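Local atomic coordinates of glutathione S-transferase 2 (Heligmosomoides polygyrus, PDB entry 1TW9), a protein that probably catalyses the conjugation of glutathione to electrophilic substrates, releasing a halide anion and a proton. Residues Val160-Ala165 / Glu199-Thr204; Asp166-Asn169 / Glu173-Glu176. All coordinates share one frame; numbering follows the deposited sequence.

Contact 1: Val160-Ala165 / Glu199-Thr204; sequences VAEHVA and ETRPET
Glu162 and Arg201 reach for each other from opposite directions and meet in a salt bridge, with their CA atoms still 13.1 Å apart. The charged groups touch through one guanidinium nitrogen: Arg201 NH2 lies 3.2 Å from Glu162 OE1 and also 3.2 Å from Glu162 OE2. Both hydrogen bonds are weak. The one to OE2 is nearly straight at 168°, in the guanidinium plane at its edge, whereas the one to OE1 is bent to 135°. With the carboxylate and guanidinium planes 86° apart, this is no side-by-side bidentate pair; the two carboxylate oxygens share a single nitrogen, NH2. Arg201 spans the distance because its chain runs extended from CG to NE.

A water bridges the pair as well, accepting from Arg201 NH1 at 3.0 Å and donating weakly to Glu162 OE2.

Each charge has a stronger partner elsewhere: Arg201 NH2 forms a salt bridge with Glu16, and Glu162 OE2 takes a hydrogen bond from Gln20. A leucine in place of Arg201 would probably leave Glu162 and Glu16 without the positive charge they share.

The bridge thus ties the segment just after helix 192-200 to the middle of helix 155-170, beside helix 16-24 of the thioredoxin-like domain, while Ala161 and Val164 pack against helix 179-189.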
loop_
_atom_site.group_PDB
_atom_site.type_symbol
_atom_site.label_atom_id
_atom_site.label_comp_id
_atom_site.label_asym_id
_atom_site.label_seq_id
_atom_site.Cartn_x
_atom_site.Cartn_y
_atom_site.Cartn_z
ATOM N N VAL A 160 -4.185 13.062 -1.328
ATOM C CA VAL A 160 -3.623 13.949 -2.363
ATOM C C VAL A 160 -3.847 15.411 -2.037
ATOM O O VAL A 160 -2.842 16.195 -2.044
ATOM C CB VAL A 160 -4.064 13.548 -3.769
ATOM C CG1 VAL A 160 -3.547 14.575 -4.835
ATOM C CG2 VAL A 160 -3.453 12.137 -4.112
ATOM N N ALA A 161 -5.088 15.783 -1.678
ATOM C CA ALA A 161 -5.457 17.175 -1.466
ATOM C C ALA A 161 -4.651 17.716 -0.286
ATOM O O ALA A 161 -4.185 18.836 -0.298
ATOM C CB ALA A 161 -6.952 17.327 -1.188
ATOM N N GLU A 162 -4.456 16.903 0.742
ATOM C CA GLU A 162 -3.708 17.398 1.895
ATOM C C GLU A 162 -2.253 17.652 1.583
ATOM O O GLU A 162 -1.676 18.660 1.979
ATOM C CB GLU A 162 -3.851 16.398 3.071
ATOM C CG GLU A 162 -3.019 16.743 4.305
ATOM C CD GLU A 162 -3.535 17.957 5.118
ATOM O OE1 GLU A 162 -2.702 18.538 5.854
ATOM O OE2 GLU A 162 -4.727 18.407 5.004
ATOM N N HIS A 163 -1.652 16.779 0.767
ATOM C CA HIS A 163 -0.289 16.938 0.372
ATOM C C HIS A 163 -0.148 18.197 -0.476
ATOM O O HIS A 163 0.741 19.000 -0.254
ATOM C CB HIS A 163 0.206 15.719 -0.414
ATOM C CG HIS A 163 1.631 15.859 -0.867
ATOM N ND1 HIS A 163 2.701 15.927 0.014
ATOM C CD2 HIS A 163 2.149 16.075 -2.101
ATOM C CE1 HIS A 163 3.806 16.126 -0.671
ATOM N NE2 HIS A 163 3.504 16.218 -1.954
ATOM N N VAL A 164 -1.032 18.367 -1.422
ATOM C CA VAL A 164 -1.006 19.503 -2.330
ATOM C C VAL A 164 -1.168 20.829 -1.564
ATOM O O VAL A 164 -0.463 21.792 -1.861
ATOM C CB VAL A 164 -2.053 19.281 -3.484
ATOM C CG1 VAL A 164 -2.193 20.548 -4.343
ATOM C CG2 VAL A 164 -1.629 18.093 -4.324
ATOM N N ALA A 165 -2.045 20.853 -0.564
ATOM C CA ALA A 165 -2.243 22.021 0.285
ATOM C C ALA A 165 -0.997 22.363 1.046
ATOM O O ALA A 165 -0.536 23.515 1.091
ATOM C CB ALA A 165 -3.418 21.788 1.270
ATOM N N GLU A 199 -9.834 23.590 10.216
ATOM C CA GLU A 199 -9.946 24.782 11.018
ATOM C C GLU A 199 -9.632 24.540 12.472
ATOM O O GLU A 199 -9.221 25.499 13.135
ATOM C CB GLU A 199 -11.363 25.353 10.963
ATOM C CG GLU A 199 -11.731 25.888 9.622
ATOM C CD GLU A 199 -13.193 26.296 9.558
ATOM O OE1 GLU A 199 -14.003 25.967 10.490
ATOM O OE2 GLU A 199 -13.513 26.927 8.559
ATOM N N THR A 200 -9.847 23.312 12.952
ATOM C CA THR A 200 -9.750 22.944 14.350
ATOM C C THR A 200 -8.595 22.046 14.785
ATOM O O THR A 200 -8.365 21.895 16.001
ATOM C CB THR A 200 -11.041 22.333 14.880
ATOM O OG1 THR A 200 -11.336 21.105 14.220
ATOM C CG2 THR A 200 -12.214 23.233 14.601
ATOM N N ARG A 201 -7.839 21.517 13.845
ATOM C CA ARG A 201 -6.780 20.583 14.217
ATOM C C ARG A 201 -5.661 21.379 14.867
ATOM O O ARG A 201 -5.536 22.560 14.627
ATOM C CB ARG A 201 -6.267 19.808 13.019
ATOM C CG ARG A 201 -5.691 20.653 11.987
ATOM C CD ARG A 201 -5.314 19.832 10.787
ATOM N NE ARG A 201 -4.788 20.714 9.776
ATOM C CZ ARG A 201 -4.574 20.358 8.539
ATOM N NH1 ARG A 201 -4.120 21.266 7.680
ATOM N NH2 ARG A 201 -4.810 19.143 8.123
ATOM N N PRO A 202 -4.827 20.721 15.667
ATOM C CA PRO A 202 -3.611 21.347 16.198
ATOM C C PRO A 202 -2.722 21.833 15.090
ATOM O O PRO A 202 -2.578 21.107 14.078
ATOM C CB PRO A 202 -2.956 20.206 16.972
ATOM C CG PRO A 202 -4.112 19.328 17.396
ATOM C CD PRO A 202 -4.991 19.341 16.189
ATOM N N GLU A 203 -2.194 23.028 15.239
ATOM C CA GLU A 203 -1.284 23.582 14.244
ATOM C C GLU A 203 0.111 23.082 14.551
ATOM O O GLU A 203 0.704 23.449 15.562
ATOM C CB GLU A 203 -1.282 25.091 14.283
ATOM C CG GLU A 203 -2.572 25.763 13.867
ATOM C CD GLU A 203 -2.489 27.275 14.032
ATOM O OE1 GLU A 203 -1.417 27.860 13.658
ATOM O OE2 GLU A 203 -3.461 27.893 14.582
ATOM N N THR A 204 0.647 22.252 13.659
ATOM C CA THR A 204 1.932 21.616 13.910
ATOM C C THR A 204 2.817 21.836 12.695
ATOM O O THR A 204 2.300 22.032 11.601
ATOM C CB THR A 204 1.796 20.092 14.137
ATOM O OG1 THR A 204 0.963 19.507 13.133
ATOM C CG2 THR A 204 1.033 19.802 15.418
HETATM O O HOH W 1 -4.505 21.777 4.716
#

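Contact 2: Asp166-Asn169 / Glu173-Glu176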
loop_
_atom_site.group_PDB
_atom_site.type_symbol
_atom_site.label_atom_id
_atom_site.label_comp_id
_atom_site.label_asym_id
_atom_site.label_seq_id
_atom_site.Cartn_x
_atom_site.Cartn_y
_atom_site.Cartn_z
ATOM N N ASP A 166 -0.413 21.333 1.633
ATOM C CA ASP A 166 0.798 21.470 2.384
ATOM C C ASP A 166 1.950 21.967 1.530
ATOM O O ASP A 166 2.621 22.945 1.907
ATOM C CB ASP A 166 1.185 20.126 2.930
ATOM C CG ASP A 166 2.458 20.170 3.751
ATOM O OD1 ASP A 166 2.796 21.199 4.369
ATOM O OD2 ASP A 166 3.193 19.165 3.817
ATOM N N MET A 167 2.207 21.306 0.412
ATOM C CA MET A 167 3.305 21.755 -0.465
ATOM C C MET A 167 3.073 23.165 -1.017
ATOM O O MET A 167 4.046 23.932 -1.182
ATOM C CB MET A 167 3.513 20.767 -1.609
ATOM C CG MET A 167 3.945 19.373 -1.186
ATOM S SD MET A 167 5.508 19.412 -0.264
ATOM C CE MET A 167 4.761 19.225 1.337
ATOM N N THR A 168 1.829 23.499 -1.379
ATOM C CA THR A 168 1.552 24.825 -1.927
ATOM C C THR A 168 1.719 25.882 -0.852
ATOM O O THR A 168 2.151 26.957 -1.127
ATOM C CB THR A 168 0.180 24.898 -2.541
ATOM O OG1 THR A 168 0.070 23.883 -3.523
ATOM C CG2 THR A 168 -0.050 26.194 -3.331
ATOM N N ASN A 169 1.359 25.584 0.383
ATOM C CA ASN A 169 1.715 26.489 1.492
ATOM C C ASN A 169 3.221 26.747 1.560
ATOM O O ASN A 169 3.664 27.898 1.675
ATOM C CB ASN A 169 1.205 25.964 2.838
ATOM C CG ASN A 169 -0.265 26.126 2.977
ATOM O OD1 ASN A 169 -0.843 27.035 2.372
ATOM N ND2 ASN A 169 -0.900 25.285 3.811
ATOM N N GLU A 173 4.657 27.998 -5.947
ATOM C CA GLU A 173 4.738 27.598 -7.350
ATOM C C GLU A 173 4.394 26.112 -7.575
ATOM O O GLU A 173 4.303 25.648 -8.687
ATOM C CB GLU A 173 6.053 28.069 -8.046
ATOM C CG GLU A 173 7.288 27.171 -8.055
ATOM C CD GLU A 173 8.456 27.756 -8.895
ATOM O OE1 GLU A 173 9.314 28.479 -8.308
ATOM O OE2 GLU A 173 8.557 27.512 -10.147
ATOM N N TYR A 174 4.204 25.350 -6.506
ATOM C CA TYR A 174 3.927 23.907 -6.630
ATOM C C TYR A 174 2.776 23.600 -7.573
ATOM O O TYR A 174 2.808 22.637 -8.309
ATOM C CB TYR A 174 3.687 23.330 -5.249
ATOM C CG TYR A 174 3.447 21.823 -5.196
ATOM C CD1 TYR A 174 4.487 20.940 -5.072
ATOM C CD2 TYR A 174 2.182 21.314 -5.234
ATOM C CE1 TYR A 174 4.256 19.569 -5.048
ATOM C CE2 TYR A 174 1.937 19.973 -5.182
ATOM C CZ TYR A 174 2.993 19.099 -5.128
ATOM O OH TYR A 174 2.816 17.736 -5.115
ATOM N N ILE A 175 1.738 24.418 -7.491
ATOM C CA ILE A 175 0.530 24.222 -8.214
ATOM C C ILE A 175 0.455 24.903 -9.584
ATOM O O ILE A 175 -0.509 24.695 -10.362
ATOM C CB ILE A 175 -0.595 24.686 -7.244
ATOM C CG1 ILE A 175 -1.810 23.839 -7.458
ATOM C CG2 ILE A 175 -0.753 26.144 -7.191
ATOM C CD1 ILE A 175 -1.511 22.353 -7.448
ATOM N N GLU A 176 1.499 25.644 -9.905
ATOM C CA GLU A 176 1.516 26.334 -11.161
ATOM C C GLU A 176 1.670 25.271 -12.242
ATOM O O GLU A 176 2.542 24.383 -12.138
ATOM C CB GLU A 176 2.624 27.376 -11.208
ATOM C CG GLU A 176 2.405 28.552 -10.276
ATOM C CD GLU A 176 3.481 29.624 -10.344
ATOM O OE1 GLU A 176 4.352 29.534 -11.246
ATOM O OE2 GLU A 176 3.426 30.607 -9.549
#
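Met167 lays its CB almost squarely over the ring of Tyr174, a CH-pi contact with CB 3.6 Å from the ring centroid and only 9° off the ring normal. The phenol reaches that spot because CG of Tyr174 stands anti to the backbone N (chi1 -177°), which lays the ring alongside the helix, one face under Met167 CB. Beyond CB, the methionine chain bends at chi2 and again at chi3. CG stays near the phenol end, 3.9 Å from Tyr174 CE1, but the sulfur slants off: SD is 5.5 Å from the Tyr174 centroid, an oblique Met-aromatic contact.

Thr168 fills the next place along. Its OG1, turned beside its own backbone N (chi1 -56°), approaches Tyr174 CD2 at 3.7 Å and Ile175 CB at 3.9 Å; both are packing against carbon, while the hydroxyl's hydrogen bond goes to Val164 O one turn back. The threonine methyl CG2 meets Ile175 CG2 at 3.9 Å, methyl against methyl.

At the far end of the ring, Tyr174 OH is hydrogen-bonded to Tyr98 OH on helix 82-101. Through these contacts the loop after helix 155-170 folds back on the helix's last turn, with Tyr174 also against Leu125 and Leu133 of helix 119-142 and Ile175 against Val181 of helix 179-189.

Overall arrangement
Both contacts draw on helix 155-170 in the all-helical C-terminal domain, and their centres lie about 13 Å apart. Contact 1 joins residues 39 apart in sequence (Glu162 and Arg201) and is a polar surface link; contact 2 closes a short turn within that span and is partly buried and largely apolar. They meet along the helix: His163 CD2 approaches Tyr174 OH at 3.5 Å, and Val164 CG1 packs on Ile175 CD1 at 3.7 Å. Tyr98 adds a second connection, its hydroxyl hydrogen-bonded to both His163 NE2 and Tyr174 OH. Contact 1 reaches the thioredoxin-like domain, which in glutathione transferases carries most of the glutathione site, through Glu16 and Gln20; this apo structure holds no glutathione. Contact 2 looks toward helix 119-142.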